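Cysteine desulfurase (Thermococcus onnurineus, PDB 5B89) probably catalyses the pyridoxal-phosphate-dependent removal of sulfur from L-cysteine, passing it to a sulfur carrier and releasing L-alanine. Local coordinates at residues Phe257-Ile262 with Pro281-Ala286. Numbering follows the deposited sequence.
Sequences FEPPLI and PERFEA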
ATOM      1  N   PHE B 257      13.975  -5.426  15.615  1.00 18.57           N
ATOM      2  CA  PHE B 257      13.004  -4.566  14.943  1.00 17.08           C
ATOM      3  C   PHE B 257      11.599  -4.942  15.303  1.00 16.80           C
ATOM      4  O   PHE B 257      11.197  -6.069  14.956  1.00 21.77           O
ATOM      5  CB  PHE B 257      13.235  -4.720  13.449  1.00 18.18           C
ATOM      6  CG  PHE B 257      12.379  -3.790  12.581  1.00 17.83           C
ATOM      7  CD1 PHE B 257      12.633  -2.432  12.547  1.00 17.77           C
ATOM      8  CD2 PHE B 257      11.387  -4.274  11.815  1.00 20.08           C
ATOM      9  CE1 PHE B 257      11.846  -1.607  11.794  1.00 20.27           C
ATOM     10  CE2 PHE B 257      10.600  -3.428  11.022  1.00 22.76           C
ATOM     11  CZ  PHE B 257      10.836  -2.100  11.066  1.00 18.29           C
ATOM     12  N   GLU B 258      10.809  -4.059  15.896  1.00 15.93           N
ATOM     13  CA  GLU B 258       9.448  -4.367  16.281  1.00 17.89           C
ATOM     14  C   GLU B 258       8.495  -4.109  15.154  1.00 18.85           C
ATOM     15  O   GLU B 258       8.529  -3.061  14.594  1.00 20.28           O
ATOM     16  CB  GLU B 258       9.070  -3.525  17.429  1.00 21.89           C
ATOM     17  CG  GLU B 258       7.752  -3.879  17.985  1.00 30.73           C
ATOM     18  CD  GLU B 258       7.194  -2.830  18.908  1.00 38.93           C
ATOM     19  OE1 GLU B 258       5.953  -2.808  18.912  1.00 38.55           O
ATOM     20  OE2 GLU B 258       7.950  -2.049  19.570  1.00 47.27           O
ATOM     21  N   PRO B 259       7.756  -5.108  14.680  1.00 17.51           N
ATOM     22  CA  PRO B 259       6.842  -4.847  13.564  1.00 17.91           C
ATOM     23  C   PRO B 259       5.847  -3.777  13.867  1.00 15.11           C
ATOM     24  O   PRO B 259       5.014  -3.964  14.789  1.00 15.19           O
ATOM     25  CB  PRO B 259       6.184  -6.168  13.307  1.00 17.67           C
ATOM     26  CG  PRO B 259       6.491  -7.023  14.445  1.00 22.23           C
ATOM     27  CD  PRO B 259       7.700  -6.539  15.139  1.00 18.94           C
ATOM     28  N   PRO B 260       5.780  -2.648  13.114  1.00 15.29           N
ATOM     29  CA  PRO B 260       4.816  -1.624  13.495  1.00 16.13           C
ATOM     30  C   PRO B 260       3.400  -1.984  13.168  1.00 15.98           C
ATOM     31  O   PRO B 260       2.482  -1.490  13.776  1.00 16.60           O
ATOM     32  CB  PRO B 260       5.258  -0.419  12.611  1.00 16.78           C
ATOM     33  CG  PRO B 260       6.725  -0.696  12.456  1.00 16.06           C
ATOM     34  CD  PRO B 260       6.841  -2.150  12.177  1.00 16.07           C
ATOM     35  N   LEU B 261       3.216  -2.780  12.108  1.00 12.93           N
ATOM     36  CA  LEU B 261       1.892  -3.175  11.615  1.00 13.26           C
ATOM     37  C   LEU B 261       1.737  -4.676  11.815  1.00 13.11           C
ATOM     38  O   LEU B 261       2.520  -5.513  11.280  1.00 14.51           O
ATOM     39  CB  LEU B 261       1.677  -2.834  10.143  1.00 15.88           C
ATOM     40  CG  LEU B 261       1.979  -1.396   9.750  1.00 15.32           C
ATOM     41  CD1 LEU B 261       1.888  -1.213   8.257  1.00 16.86           C
ATOM     42  CD2 LEU B 261       1.127  -0.405  10.469  1.00 16.74           C
ATOM     43  N   ILE B 262       0.704  -5.091  12.589  1.00 10.55           N
ATOM     44  CA  ILE B 262       0.474  -6.484  12.953  1.00 12.51           C
ATOM     45  C   ILE B 262      -0.937  -6.923  12.720  1.00 13.28           C
ATOM     46  O   ILE B 262      -1.856  -6.098  12.727  1.00 13.87           O
ATOM     47  CB  ILE B 262       0.905  -6.790  14.401  1.00 12.92           C
ATOM     48  CG1 ILE B 262       0.105  -5.968  15.389  1.00 14.69           C
ATOM     49  CG2 ILE B 262       2.441  -6.646  14.531  1.00 14.60           C
ATOM     50  CD1 ILE B 262       0.406  -6.391  16.856  1.00 15.78           C
ATOM     51  N   PRO B 281       9.740 -13.070   6.209  1.00 14.13           N
ATOM     52  CA  PRO B 281       9.296 -11.668   6.114  1.00 14.49           C
ATOM     53  C   PRO B 281       7.809 -11.472   6.471  1.00 15.52           C
ATOM     54  O   PRO B 281       7.395 -10.337   6.693  1.00 15.61           O
ATOM     55  CB  PRO B 281       9.452 -11.396   4.647  1.00 16.27           C
ATOM     56  CG  PRO B 281       9.277 -12.710   3.969  1.00 15.16           C
ATOM     57  CD  PRO B 281       9.798 -13.749   4.917  1.00 13.93           C
ATOM     58  N   GLU B 282       7.033 -12.542   6.601  1.00 13.44           N
ATOM     59  CA  GLU B 282       5.582 -12.422   6.909  1.00 15.09           C
ATOM     60  C   GLU B 282       5.338 -11.779   8.216  1.00 14.19           C
ATOM     61  O   GLU B 282       4.253 -11.133   8.390  1.00 14.55           O
ATOM     62  CB  GLU B 282       4.938 -13.808   6.891  1.00 17.96           C
ATOM     63  CG  GLU B 282       4.834 -14.413   5.531  1.00 23.51           C
ATOM     64  CD  GLU B 282       6.141 -15.072   5.026  1.00 31.69           C
ATOM     65  OE1 GLU B 282       7.111 -15.240   5.834  1.00 28.56           O
ATOM     66  OE2 GLU B 282       6.186 -15.447   3.820  1.00 51.98           O
ATOM     67  N   ARG B 283       6.256 -11.806   9.213  1.00 13.45           N
ATOM     68  CA  ARG B 283       6.131 -11.119  10.466  1.00 15.16           C
ATOM     69  C   ARG B 283       5.810  -9.629  10.271  1.00 13.38           C
ATOM     70  O   ARG B 283       5.243  -9.005  11.145  1.00 14.68           O
ATOM     71  CB  ARG B 283       7.465 -11.247  11.285  1.00 17.18           C
ATOM     72  CG  ARG B 283       7.466 -10.628  12.630  1.00 18.05           C
ATOM     73  CD  ARG B 283       8.824 -10.682  13.372  1.00 22.66           C
ATOM     74  NE  ARG B 283       9.173 -12.034  13.634  1.00 25.47           N
ATOM     75  CZ  ARG B 283      10.377 -12.371  14.140  1.00 29.62           C
ATOM     76  NH1 ARG B 283      11.300 -11.426  14.341  1.00 30.76           N
ATOM     77  NH2 ARG B 283      10.656 -13.642  14.410  1.00 28.95           N
ATOM     78  N   PHE B 284       6.303  -9.078   9.152  1.00 13.20           N
ATOM     79  CA  PHE B 284       6.242  -7.623   8.897  1.00 14.53           C
ATOM     80  C   PHE B 284       5.113  -7.207   7.984  1.00 15.85           C
ATOM     81  O   PHE B 284       4.968  -5.980   7.783  1.00 17.68           O
ATOM     82  CB  PHE B 284       7.642  -7.186   8.399  1.00 15.35           C
ATOM     83  CG  PHE B 284       8.738  -7.515   9.367  1.00 16.71           C
ATOM     84  CD1 PHE B 284       8.699  -7.034  10.606  1.00 19.29           C
ATOM     85  CD2 PHE B 284       9.782  -8.304   9.015  1.00 15.62           C
ATOM     86  CE1 PHE B 284       9.699  -7.361  11.521  1.00 21.00           C
ATOM     87  CE2 PHE B 284      10.833  -8.582   9.924  1.00 17.41           C
ATOM     88  CZ  PHE B 284      10.749  -8.128  11.168  1.00 19.22           C
ATOM     89  N   GLU B 285       4.383  -8.156   7.395  1.00 13.62           N
ATOM     90  CA  GLU B 285       3.434  -7.858   6.363  1.00 13.47           C
ATOM     91  C   GLU B 285       1.996  -8.133   6.865  1.00 12.40           C
ATOM     92  O   GLU B 285       1.549  -9.269   6.790  1.00 15.97           O
ATOM     93  CB  GLU B 285       3.719  -8.653   5.119  1.00 14.95           C
ATOM     94  CG  GLU B 285       5.016  -8.281   4.467  1.00 15.40           C
ATOM     95  CD  GLU B 285       5.260  -8.953   3.127  1.00 15.61           C
ATOM     96  OE1 GLU B 285       4.615  -9.992   2.662  1.00 15.74           O
ATOM     97  OE2 GLU B 285       6.192  -8.465   2.420  1.00 12.34           O
ATOM     98  N   ALA B 286       1.340  -7.076   7.316  1.00 12.45           N
ATOM     99  CA  ALA B 286       0.026  -7.238   7.910  1.00 11.93           C
ATOM    100  C   ALA B 286      -1.069  -7.138   6.841  1.00 11.91           C
ATOM    101  O   ALA B 286      -1.043  -6.184   6.055  1.00 13.42           O
ATOM    102  CB  ALA B 286      -0.155  -6.170   8.949  1.00 12.76           C
TER
HETATM  103  O   HOH W   1       5.034  -4.569  10.405  1.00 16.79           O
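Phe284 lies against Phe257 in an offset edge-to-face pair, the edge of the Phe257 ring directed at the Phe284 ring with the planes at 64°. The closest approach is between Phe257 CD2 and Phe284 CE1, 3.5 Å apart. Phe257 reaches there with CG anti to its backbone N (chi1 -175°). Pro259 CB sits at the edge of the Phe284 ring, near its plane, 3.8 Å from Phe284 CD1; the Arg283 CB covers one face. Segments 257-262 and 281-286 lie before and after the antiparallel hairpin of strands 267-271 and 274-277 in a class-V aminotransferase fold, and the 3-10 turn 282-284 presents Phe284 to 257-262. Ile249 touches both aromatic side chains. An alanine in place of Phe284 would probably leave the Phe257 edge and Pro259 CB without their aromatic partner and open a gap beside Ile249. Further along, one water joins the backbones, accepting from Leu261 N at 3.1 Å and donating to Phe284 O at 3.0 Å. Ala286 CB packs 3.6 Å from Leu261 O, while Ala286 O accepts a hydrogen bond from Asn105 of the second subunit, a residue of that subunit's cofactor pocket.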